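Bifunctional protein PutA (Bdellovibrio bacteriovorus, PDB 5UR2) probably oxidises proline to glutamate in two steps, pairing an FAD-dependent proline dehydrogenase with an NAD-dependent glutamate semialdehyde dehydrogenase in one chain. Local coordinates at residues S122-L130 with L165-W176; L341-R349 with Y366-L377. All coordinates share one frame; numbering follows the deposited sequence.

Contact 1: S122-L130 with L165-W176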
loop_
_atom_site.group_PDB
_atom_site.type_symbol
_atom_site.label_atom_id
_atom_site.label_comp_id
_atom_site.label_asym_id
_atom_site.label_seq_id
_atom_site.Cartn_x
_atom_site.Cartn_y
_atom_site.Cartn_z
ATOM N N SER B 122 36.720 -32.717 31.471
ATOM C CA SER B 122 37.636 -33.620 30.799
ATOM C C SER B 122 37.360 -35.034 31.275
ATOM O O SER B 122 36.779 -35.234 32.349
ATOM C CB SER B 122 39.092 -33.243 31.103
ATOM O OG SER B 122 39.373 -33.406 32.488
ATOM N N PRO B 123 37.788 -36.042 30.513
ATOM C CA PRO B 123 37.636 -37.419 31.002
ATOM C C PRO B 123 38.294 -37.639 32.347
ATOM O O PRO B 123 37.734 -38.350 33.188
ATOM C CB PRO B 123 38.291 -38.249 29.893
ATOM C CG PRO B 123 38.052 -37.428 28.662
ATOM C CD PRO B 123 38.196 -35.998 29.098
ATOM N N ASP B 124 39.447 -37.009 32.590
ATOM C CA ASP B 124 40.111 -37.139 33.885
ATOM C C ASP B 124 39.238 -36.594 35.008
ATOM O O ASP B 124 39.089 -37.231 36.060
ATOM C CB ASP B 124 41.465 -36.427 33.856
ATOM C CG ASP B 124 42.570 -37.308 33.314
ATOM O OD1 ASP B 124 43.388 -37.799 34.122
ATOM O OD2 ASP B 124 42.612 -37.530 32.081
ATOM N N GLU B 125 38.639 -35.414 34.797
ATOM C CA GLU B 125 37.782 -34.842 35.827
ATOM C C GLU B 125 36.521 -35.681 36.023
ATOM O O GLU B 125 36.043 -35.816 37.158
ATOM C CB GLU B 125 37.436 -33.388 35.479
ATOM N N ALA B 126 36.009 -36.303 34.945
ATOM C CA ALA B 126 34.747 -37.047 35.012
ATOM C C ALA B 126 34.894 -38.408 35.682
ATOM O O ALA B 126 33.918 -38.927 36.242
ATOM C CB ALA B 126 34.163 -37.242 33.611
ATOM N N LEU B 127 36.081 -39.002 35.612
ATOM C CA LEU B 127 36.283 -40.372 36.082
ATOM C C LEU B 127 35.791 -40.623 37.504
ATOM O O LEU B 127 35.051 -41.600 37.708
ATOM C CB LEU B 127 37.763 -40.740 35.931
ATOM C CG LEU B 127 38.042 -42.169 36.399
ATOM C CD1 LEU B 127 37.267 -43.199 35.561
ATOM C CD2 LEU B 127 39.538 -42.451 36.396
ATOM N N PRO B 128 36.147 -39.826 38.514
ATOM C CA PRO B 128 35.617 -40.113 39.858
ATOM C C PRO B 128 34.104 -40.022 39.940
ATOM O O PRO B 128 33.490 -40.757 40.721
ATOM C CB PRO B 128 36.298 -39.056 40.742
ATOM C CG PRO B 128 36.675 -37.955 39.803
ATOM C CD PRO B 128 37.024 -38.642 38.514
ATOM N N VAL B 129 33.477 -39.167 39.131
ATOM C CA VAL B 129 32.021 -39.095 39.125
ATOM C C VAL B 129 31.423 -40.398 38.607
ATOM O O VAL B 129 30.437 -40.902 39.157
ATOM C CB VAL B 129 31.560 -37.875 38.306
ATOM C CG1 VAL B 129 30.047 -37.860 38.150
ATOM C CG2 VAL B 129 32.027 -36.609 38.980
ATOM N N LEU B 130 32.013 -40.961 37.546
ATOM C CA LEU B 130 31.551 -42.233 36.999
ATOM C C LEU B 130 31.704 -43.361 38.010
ATOM O O LEU B 130 30.834 -44.236 38.118
ATOM C CB LEU B 130 32.337 -42.570 35.732
ATOM C CG LEU B 130 32.389 -41.556 34.590
ATOM C CD1 LEU B 130 33.166 -42.159 33.428
ATOM C CD2 LEU B 130 31.000 -41.114 34.156
ATOM N N LEU B 165 39.677 -41.377 24.474
ATOM C CA LEU B 165 38.714 -41.678 25.531
ATOM C C LEU B 165 38.511 -43.177 25.676
ATOM O O LEU B 165 38.556 -43.710 26.790
ATOM C CB LEU B 165 37.373 -40.990 25.269
ATOM C CG LEU B 165 36.265 -41.394 26.259
ATOM C CD1 LEU B 165 36.590 -40.921 27.662
ATOM C CD2 LEU B 165 34.906 -40.855 25.844
ATOM N N VAL B 166 38.286 -43.874 24.557
ATOM C CA VAL B 166 37.997 -45.306 24.615
ATOM C C VAL B 166 39.190 -46.076 25.175
ATOM O O VAL B 166 39.036 -46.946 26.037
ATOM C CB VAL B 166 37.588 -45.829 23.228
ATOM C CG1 VAL B 166 37.558 -47.349 23.225
ATOM C CG2 VAL B 166 36.242 -45.263 22.845
ATOM N N THR B 167 40.399 -45.767 24.696
ATOM C CA THR B 167 41.582 -46.482 25.172
ATOM C C THR B 167 41.787 -46.243 26.662
ATOM O O THR B 167 42.001 -47.183 27.437
ATOM C CB THR B 167 42.818 -46.061 24.367
ATOM O OG1 THR B 167 42.635 -46.402 22.986
ATOM C CG2 THR B 167 44.083 -46.771 24.885
ATOM N N TRP B 168 41.688 -44.986 27.083
ATOM C CA TRP B 168 41.988 -44.619 28.462
ATOM C C TRP B 168 40.924 -45.123 29.447
ATOM O O TRP B 168 41.261 -45.577 30.546
ATOM C CB TRP B 168 42.153 -43.102 28.527
ATOM C CG TRP B 168 42.233 -42.552 29.875
ATOM C CD1 TRP B 168 43.353 -42.420 30.639
ATOM C CD2 TRP B 168 41.153 -42.017 30.638
ATOM N NE1 TRP B 168 43.034 -41.840 31.839
ATOM C CE2 TRP B 168 41.687 -41.582 31.867
ATOM C CE3 TRP B 168 39.781 -41.859 30.400
ATOM C CZ2 TRP B 168 40.900 -41.004 32.865
ATOM C CZ3 TRP B 168 38.997 -41.290 31.391
ATOM C CH2 TRP B 168 39.559 -40.870 32.611
ATOM N N LEU B 169 39.634 -45.032 29.090
ATOM C CA LEU B 169 38.585 -45.526 29.989
ATOM C C LEU B 169 38.597 -47.050 30.091
ATOM O O LEU B 169 38.416 -47.605 31.184
ATOM C CB LEU B 169 37.210 -45.035 29.546
ATOM C CG LEU B 169 36.523 -44.057 30.492
ATOM C CD1 LEU B 169 35.096 -43.766 30.037
ATOM C CD2 LEU B 169 36.535 -44.624 31.902
ATOM N N ALA B 170 38.780 -47.745 28.966
ATOM C CA ALA B 170 38.912 -49.198 29.034
ATOM C C ALA B 170 40.085 -49.594 29.928
ATOM O O ALA B 170 39.968 -50.515 30.751
ATOM C CB ALA B 170 39.081 -49.791 27.632
ATOM N N LYS B 171 41.203 -48.868 29.817
ATOM C CA LYS B 171 42.382 -49.175 30.620
ATOM C C LYS B 171 42.099 -49.010 32.110
ATOM O O LYS B 171 42.450 -49.875 32.916
ATOM C CB LYS B 171 43.557 -48.297 30.188
ATOM C CG LYS B 171 44.855 -48.539 30.990
ATOM C CD LYS B 171 45.323 -49.999 30.933
ATOM C CE LYS B 171 45.666 -50.444 29.511
ATOM N NZ LYS B 171 45.961 -51.911 29.445
ATOM N N ASP B 172 41.467 -47.903 32.499
ATOM C CA ASP B 172 41.158 -47.719 33.915
ATOM C C ASP B 172 40.143 -48.754 34.400
ATOM O O ASP B 172 40.234 -49.234 35.537
ATOM C CB ASP B 172 40.659 -46.296 34.171
ATOM C CG ASP B 172 40.693 -45.922 35.642
ATOM O OD1 ASP B 172 41.781 -45.541 36.129
ATOM O OD2 ASP B 172 39.643 -45.997 36.311
ATOM N N ALA B 173 39.177 -49.122 33.555
ATOM C CA ALA B 173 38.155 -50.073 33.978
ATOM C C ALA B 173 38.694 -51.482 34.197
ATOM O O ALA B 173 37.994 -52.308 34.796
ATOM C CB ALA B 173 37.017 -50.102 32.964
ATOM N N GLU B 174 39.917 -51.775 33.764
ATOM C CA GLU B 174 40.493 -53.085 34.063
ATOM C C GLU B 174 40.564 -53.344 35.568
ATOM O O GLU B 174 40.514 -54.500 35.997
ATOM C CB GLU B 174 41.886 -53.214 33.439
ATOM C CG GLU B 174 41.875 -53.270 31.916
ATOM C CD GLU B 174 43.267 -53.292 31.327
ATOM O OE1 GLU B 174 44.236 -53.458 32.091
ATOM O OE2 GLU B 174 43.401 -53.129 30.100
ATOM N N LYS B 175 40.667 -52.296 36.383
ATOM C CA LYS B 175 40.791 -52.479 37.825
ATOM C C LYS B 175 39.455 -52.420 38.560
ATOM O O LYS B 175 39.429 -52.627 39.778
ATOM C CB LYS B 175 41.754 -51.429 38.409
ATOM N N TRP B 176 38.345 -52.195 37.858
ATOM C CA TRP B 176 37.052 -52.024 38.511
ATOM C C TRP B 176 36.499 -53.367 38.982
ATOM O O TRP B 176 36.561 -54.366 38.259
ATOM C CB TRP B 176 36.051 -51.378 37.551
ATOM C CG TRP B 176 36.414 -49.996 37.068
ATOM C CD1 TRP B 176 37.499 -49.239 37.442
ATOM C CD2 TRP B 176 35.695 -49.216 36.105
ATOM N NE1 TRP B 176 37.488 -48.034 36.773
ATOM C CE2 TRP B 176 36.391 -47.992 35.952
ATOM C CE3 TRP B 176 34.529 -49.431 35.357
ATOM C CZ2 TRP B 176 35.967 -46.996 35.071
ATOM C CZ3 TRP B 176 34.102 -48.433 34.487
ATOM C CH2 TRP B 176 34.821 -47.229 34.356
#

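Contact 2: L341-R349 with Y366-L377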
loop_
_atom_site.group_PDB
_atom_site.type_symbol
_atom_site.label_atom_id
_atom_site.label_comp_id
_atom_site.label_asym_id
_atom_site.label_seq_id
_atom_site.Cartn_x
_atom_site.Cartn_y
_atom_site.Cartn_z
ATOM N N LEU B 341 9.946 -53.754 20.144
ATOM C CA LEU B 341 11.313 -54.174 20.432
ATOM C C LEU B 341 11.337 -55.265 21.502
ATOM O O LEU B 341 12.084 -56.242 21.383
ATOM C CB LEU B 341 12.147 -52.969 20.872
ATOM C CG LEU B 341 12.372 -51.877 19.816
ATOM C CD1 LEU B 341 12.740 -50.548 20.455
ATOM C CD2 LEU B 341 13.448 -52.298 18.824
ATOM N N LEU B 342 10.525 -55.116 22.559
ATOM C CA LEU B 342 10.450 -56.151 23.586
ATOM C C LEU B 342 9.960 -57.468 22.998
ATOM O O LEU B 342 10.509 -58.537 23.296
ATOM C CB LEU B 342 9.526 -55.698 24.716
ATOM C CG LEU B 342 10.106 -54.601 25.591
ATOM C CD1 LEU B 342 9.029 -54.092 26.558
ATOM C CD2 LEU B 342 11.347 -55.150 26.331
ATOM N N GLU B 343 8.946 -57.398 22.131
ATOM C CA GLU B 343 8.433 -58.591 21.472
ATOM C C GLU B 343 9.518 -59.327 20.705
ATOM O O GLU B 343 9.456 -60.557 20.570
ATOM C CB GLU B 343 7.306 -58.201 20.525
ATOM C CG GLU B 343 6.597 -59.372 19.949
ATOM C CD GLU B 343 5.736 -60.051 20.987
ATOM O OE1 GLU B 343 4.917 -59.345 21.633
ATOM O OE2 GLU B 343 5.897 -61.279 21.156
ATOM N N ASN B 344 10.557 -58.611 20.276
ATOM C CA ASN B 344 11.626 -59.152 19.449
ATOM C C ASN B 344 12.968 -59.096 20.162
ATOM O O ASN B 344 14.017 -59.032 19.515
ATOM C CB ASN B 344 11.726 -58.399 18.122
ATOM C CG ASN B 344 10.572 -58.700 17.184
ATOM O OD1 ASN B 344 10.600 -59.709 16.496
ATOM N ND2 ASN B 344 9.593 -57.790 17.094
ATOM N N ILE B 345 12.950 -59.149 21.494
ATOM C CA ILE B 345 14.177 -58.962 22.251
ATOM C C ILE B 345 15.215 -60.032 21.921
ATOM O O ILE B 345 16.411 -59.814 22.140
ATOM C CB ILE B 345 13.863 -58.904 23.764
ATOM C CG1 ILE B 345 15.082 -58.399 24.544
ATOM C CG2 ILE B 345 13.350 -60.253 24.289
ATOM C CD1 ILE B 345 14.770 -58.002 25.955
ATOM N N LYS B 346 14.793 -61.167 21.351
ATOM C CA LYS B 346 15.755 -62.181 20.913
ATOM C C LYS B 346 16.720 -61.641 19.861
ATOM O O LYS B 346 17.877 -62.069 19.803
ATOM C CB LYS B 346 15.024 -63.411 20.361
ATOM N N PHE B 347 16.274 -60.710 19.026
ATOM C CA PHE B 347 17.084 -60.226 17.914
ATOM C C PHE B 347 17.698 -58.857 18.150
ATOM O O PHE B 347 18.730 -58.541 17.546
ATOM C CB PHE B 347 16.245 -60.138 16.634
ATOM C CG PHE B 347 15.589 -61.424 16.234
ATOM C CD1 PHE B 347 16.348 -62.485 15.761
ATOM C CD2 PHE B 347 14.215 -61.574 16.321
ATOM C CE1 PHE B 347 15.748 -63.674 15.375
ATOM C CE2 PHE B 347 13.608 -62.766 15.936
ATOM C CZ PHE B 347 14.375 -63.814 15.465
ATOM N N ILE B 348 17.055 -58.024 18.961
ATOM C CA ILE B 348 17.422 -56.622 19.089
ATOM C C ILE B 348 17.134 -56.202 20.524
ATOM O O ILE B 348 16.134 -56.620 21.111
ATOM C CB ILE B 348 16.656 -55.795 18.030
ATOM C CG1 ILE B 348 17.208 -54.373 17.888
ATOM C CG2 ILE B 348 15.127 -55.855 18.270
ATOM C CD1 ILE B 348 16.625 -53.632 16.666
ATOM N N ARG B 349 18.016 -55.383 21.100
ATOM C CA ARG B 349 17.941 -55.098 22.534
ATOM C C ARG B 349 17.520 -53.653 22.762
ATOM O O ARG B 349 18.213 -52.723 22.314
ATOM C CB ARG B 349 19.277 -55.386 23.218
ATOM C CG ARG B 349 19.680 -56.864 23.187
ATOM C CD ARG B 349 18.759 -57.761 24.056
ATOM N NE ARG B 349 18.825 -57.414 25.483
ATOM C CZ ARG B 349 19.761 -57.851 26.322
ATOM N NH1 ARG B 349 20.724 -58.661 25.889
ATOM N NH2 ARG B 349 19.745 -57.474 27.597
ATOM N N TYR B 366 4.935 -54.131 29.999
ATOM C CA TYR B 366 5.058 -54.797 28.708
ATOM C C TYR B 366 6.142 -55.866 28.766
ATOM O O TYR B 366 5.973 -56.973 28.228
ATOM C CB TYR B 366 5.368 -53.769 27.609
ATOM C CG TYR B 366 4.272 -52.743 27.351
ATOM C CD1 TYR B 366 2.920 -53.054 27.502
ATOM C CD2 TYR B 366 4.602 -51.444 26.998
ATOM C CE1 TYR B 366 1.916 -52.081 27.271
ATOM C CE2 TYR B 366 3.618 -50.469 26.780
ATOM C CZ TYR B 366 2.282 -50.790 26.909
ATOM O OH TYR B 366 1.334 -49.801 26.682
ATOM N N ALA B 367 7.252 -55.567 29.451
ATOM C CA ALA B 367 8.273 -56.591 29.654
ATOM C C ALA B 367 7.730 -57.741 30.493
ATOM O O ALA B 367 7.996 -58.913 30.201
ATOM C CB ALA B 367 9.517 -55.984 30.307
ATOM N N GLU B 368 6.959 -57.432 31.541
ATOM C CA GLU B 368 6.488 -58.493 32.432
ATOM C C GLU B 368 5.451 -59.376 31.754
ATOM O O GLU B 368 5.434 -60.590 31.970
ATOM C CB GLU B 368 5.924 -57.902 33.725
ATOM C CG GLU B 368 7.008 -57.405 34.662
ATOM C CD GLU B 368 6.490 -56.508 35.770
ATOM O OE1 GLU B 368 5.269 -56.543 36.053
ATOM O OE2 GLU B 368 7.318 -55.766 36.351
ATOM N N LYS B 369 4.579 -58.792 30.932
ATOM C CA LYS B 369 3.605 -59.608 30.220
ATOM C C LYS B 369 4.270 -60.556 29.225
ATOM O O LYS B 369 3.658 -61.566 28.861
ATOM C CB LYS B 369 2.587 -58.720 29.506
ATOM C CG LYS B 369 1.667 -57.942 30.454
ATOM C CD LYS B 369 0.884 -58.873 31.385
ATOM C CE LYS B 369 -0.031 -58.108 32.350
ATOM N NZ LYS B 369 -0.685 -58.996 33.367
ATOM N N LEU B 370 5.506 -60.265 28.799
ATOM C CA LEU B 370 6.270 -61.122 27.896
ATOM C C LEU B 370 7.212 -62.069 28.629
ATOM O O LEU B 370 8.023 -62.737 27.980
ATOM C CB LEU B 370 7.072 -60.273 26.901
ATOM C CG LEU B 370 6.207 -59.412 25.986
ATOM C CD1 LEU B 370 7.033 -58.376 25.208
ATOM C CD2 LEU B 370 5.404 -60.315 25.056
ATOM N N ASN B 371 7.131 -62.132 29.960
ATOM C CA ASN B 371 7.997 -62.970 30.792
ATOM C C ASN B 371 9.477 -62.663 30.565
ATOM O O ASN B 371 10.341 -63.535 30.710
ATOM C CB ASN B 371 7.703 -64.453 30.556
ATOM C CG ASN B 371 6.281 -64.811 30.902
ATOM O OD1 ASN B 371 5.804 -64.519 31.999
ATOM N ND2 ASN B 371 5.574 -65.402 29.946
ATOM N N ILE B 372 9.780 -61.415 30.245
ATOM C CA ILE B 372 11.169 -60.987 30.106
ATOM C C ILE B 372 11.725 -60.698 31.497
ATOM O O ILE B 372 11.070 -59.991 32.277
ATOM C CB ILE B 372 11.248 -59.759 29.209
ATOM C CG1 ILE B 372 10.706 -60.095 27.821
ATOM C CG2 ILE B 372 12.691 -59.261 29.077
ATOM C CD1 ILE B 372 10.531 -58.839 26.924
ATOM N N PRO B 373 12.886 -61.239 31.863
ATOM C CA PRO B 373 13.428 -60.965 33.201
ATOM C C PRO B 373 13.911 -59.522 33.317
ATOM O O PRO B 373 14.345 -58.905 32.336
ATOM C CB PRO B 373 14.592 -61.954 33.327
ATOM C CG PRO B 373 15.037 -62.179 31.908
ATOM C CD PRO B 373 13.781 -62.089 31.060
ATOM N N LYS B 374 13.858 -59.000 34.552
ATOM C CA LYS B 374 14.208 -57.602 34.783
ATOM C C LYS B 374 15.626 -57.305 34.315
ATOM O O LYS B 374 15.875 -56.274 33.680
ATOM C CB LYS B 374 14.046 -57.255 36.265
ATOM N N GLU B 375 16.546 -58.244 34.528
ATOM C CA GLU B 375 17.938 -57.999 34.190
ATOM C C GLU B 375 18.140 -57.820 32.695
ATOM O O GLU B 375 19.205 -57.345 32.283
ATOM C CB GLU B 375 18.813 -59.157 34.685
ATOM C CG GLU B 375 18.833 -59.344 36.211
ATOM C CD GLU B 375 17.607 -60.079 36.754
ATOM O OE1 GLU B 375 16.829 -60.647 35.956
ATOM O OE2 GLU B 375 17.418 -60.079 37.988
ATOM N N ALA B 376 17.144 -58.175 31.884
ATOM C CA ALA B 376 17.235 -57.961 30.448
ATOM C C ALA B 376 17.012 -56.502 30.083
ATOM O O ALA B 376 17.487 -56.048 29.038
ATOM C CB ALA B 376 16.222 -58.848 29.714
ATOM N N LEU B 377 16.278 -55.765 30.904
ATOM C CA LEU B 377 15.955 -54.393 30.553
ATOM C C LEU B 377 17.104 -53.454 30.908
ATOM O O LEU B 377 18.042 -53.802 31.632
ATOM C CB LEU B 377 14.675 -53.942 31.246
ATOM C CG LEU B 377 13.465 -54.850 31.064
ATOM C CD1 LEU B 377 12.226 -54.186 31.676
ATOM C CD2 LEU B 377 13.271 -55.151 29.594
HETATM O O HOH W 1 17.071 -55.045 26.297
#

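Contact 1: S122-L130 with L165-W176
Pro123 and Trp168 meet where two outer helices of the proline dehydrogenase barrel, 123-135 and 152-173, pack side by side; the axes of 123-130 and 165-173 approach to 11.6 Å and cross at -37°. The indole of Trp168 lies against the first turn of helix 123-135: CB of Pro123 is 3.5 Å from CZ3, and the Pro123 carbonyl O comes within 3.2 Å of CH2, at an oblique angle to the ring. Over one face of the same indole, displaced toward its rim, hangs the carboxylate oxygen OD2 of Asp124, with the carboxylate and ring planes 30° apart. One turn on, Leu127 sends its CG anti to the backbone N (chi1 -180°), which carries both methyls into the interface. Its side chain and that of Leu169 run past each other in opposite directions, CD1 lying 4.0 Å from Leu169 CD2 and also touching the Trp176 ring at its edge, while CD2 rests 3.5 Å from Asp172 OD2. That oxygen accepts a bond in the indole plane from Trp176 NE1 at 3.0 Å and forms a salt bridge with Lys131 of helix 123-135, so the leucine packs beside a carboxylate whose charge is probably largely offset by Lys131. Beneath the helix pair lies the barrel wall: Leu130 and Leu165 both touch Val142 of strand 138-144, and Pro123 reaches Val406 of strand 400-406. Val166 meets Leu228 of the neighbouring helix 211-232.

Contact 2: L341-R349 with Y366-L377
Leu342 fills the groove between the C-terminal ends of two neighbouring outer helices of the proline dehydrogenase barrel, 327-343 and 357-369. Its two methyls diverge: the side chain crosses that of Tyr366 at about a right angle, with CD1 against Tyr366 CB and 3.7 Å from the backbone N of Ala367, whereas CD2 divides its contacts between Ile372 CD1 and Leu377 CD2, each at 3.8 Å. Leu370 closes the outer side, its CD1 against Leu342 CB and its CD2 3.6 Å from Glu343 OE1, where the glutamate, bent at chi2 (72°), turns its carboxylate back toward the leucine, the two side chains crossing at about a right angle. Past the helix end, Ile345 and Ile372 reach toward each other tip to tip, CD1 to CG2 at 4.0 Å, and the same Ile345 methyl also touches Ala376 CB.

The polar link is made by Arg349, at the start of strand 349-353. Bends at chi2 and chi3 fold its chain round so that NH2 donates to Ala376 O at 3.0 Å, fairly straight at 162° and nearly in the guanidinium plane. A water accepts from Arg349 NE and donates to the same carbonyl, giving that oxygen two donors, while NH1 forms a salt bridge with Asp185. Helix 357-369 ends in a Schellman motif, with Asn371 at positive phi and Ile372 N bonded to Ala367 O. This turn brings Ile372 back against the end of helix 327-343, in the helix-loop-strand succession of a beta/alpha barrel.

In the fold
Contact 1 and contact 2 belong to the same proline dehydrogenase barrel, whose eight parallel strands close in sequence order. Contact 1 joins helices 123-135 and 152-173 around the first strand, 138-144; contact 2 joins helices 327-343 and 357-369 around the sixth, 349-353. Their centres are 31 Å apart and their nearest atoms about 17 Å, so they do not touch and lie in separate parts of the barrel's outer layer. Neither forms the flavin pocket: the side chain of Leu130 in contact 1 is about 12 Å from the N-propargylglycine-modified FAD, and that of Tyr366 in contact 2 about 13 Å.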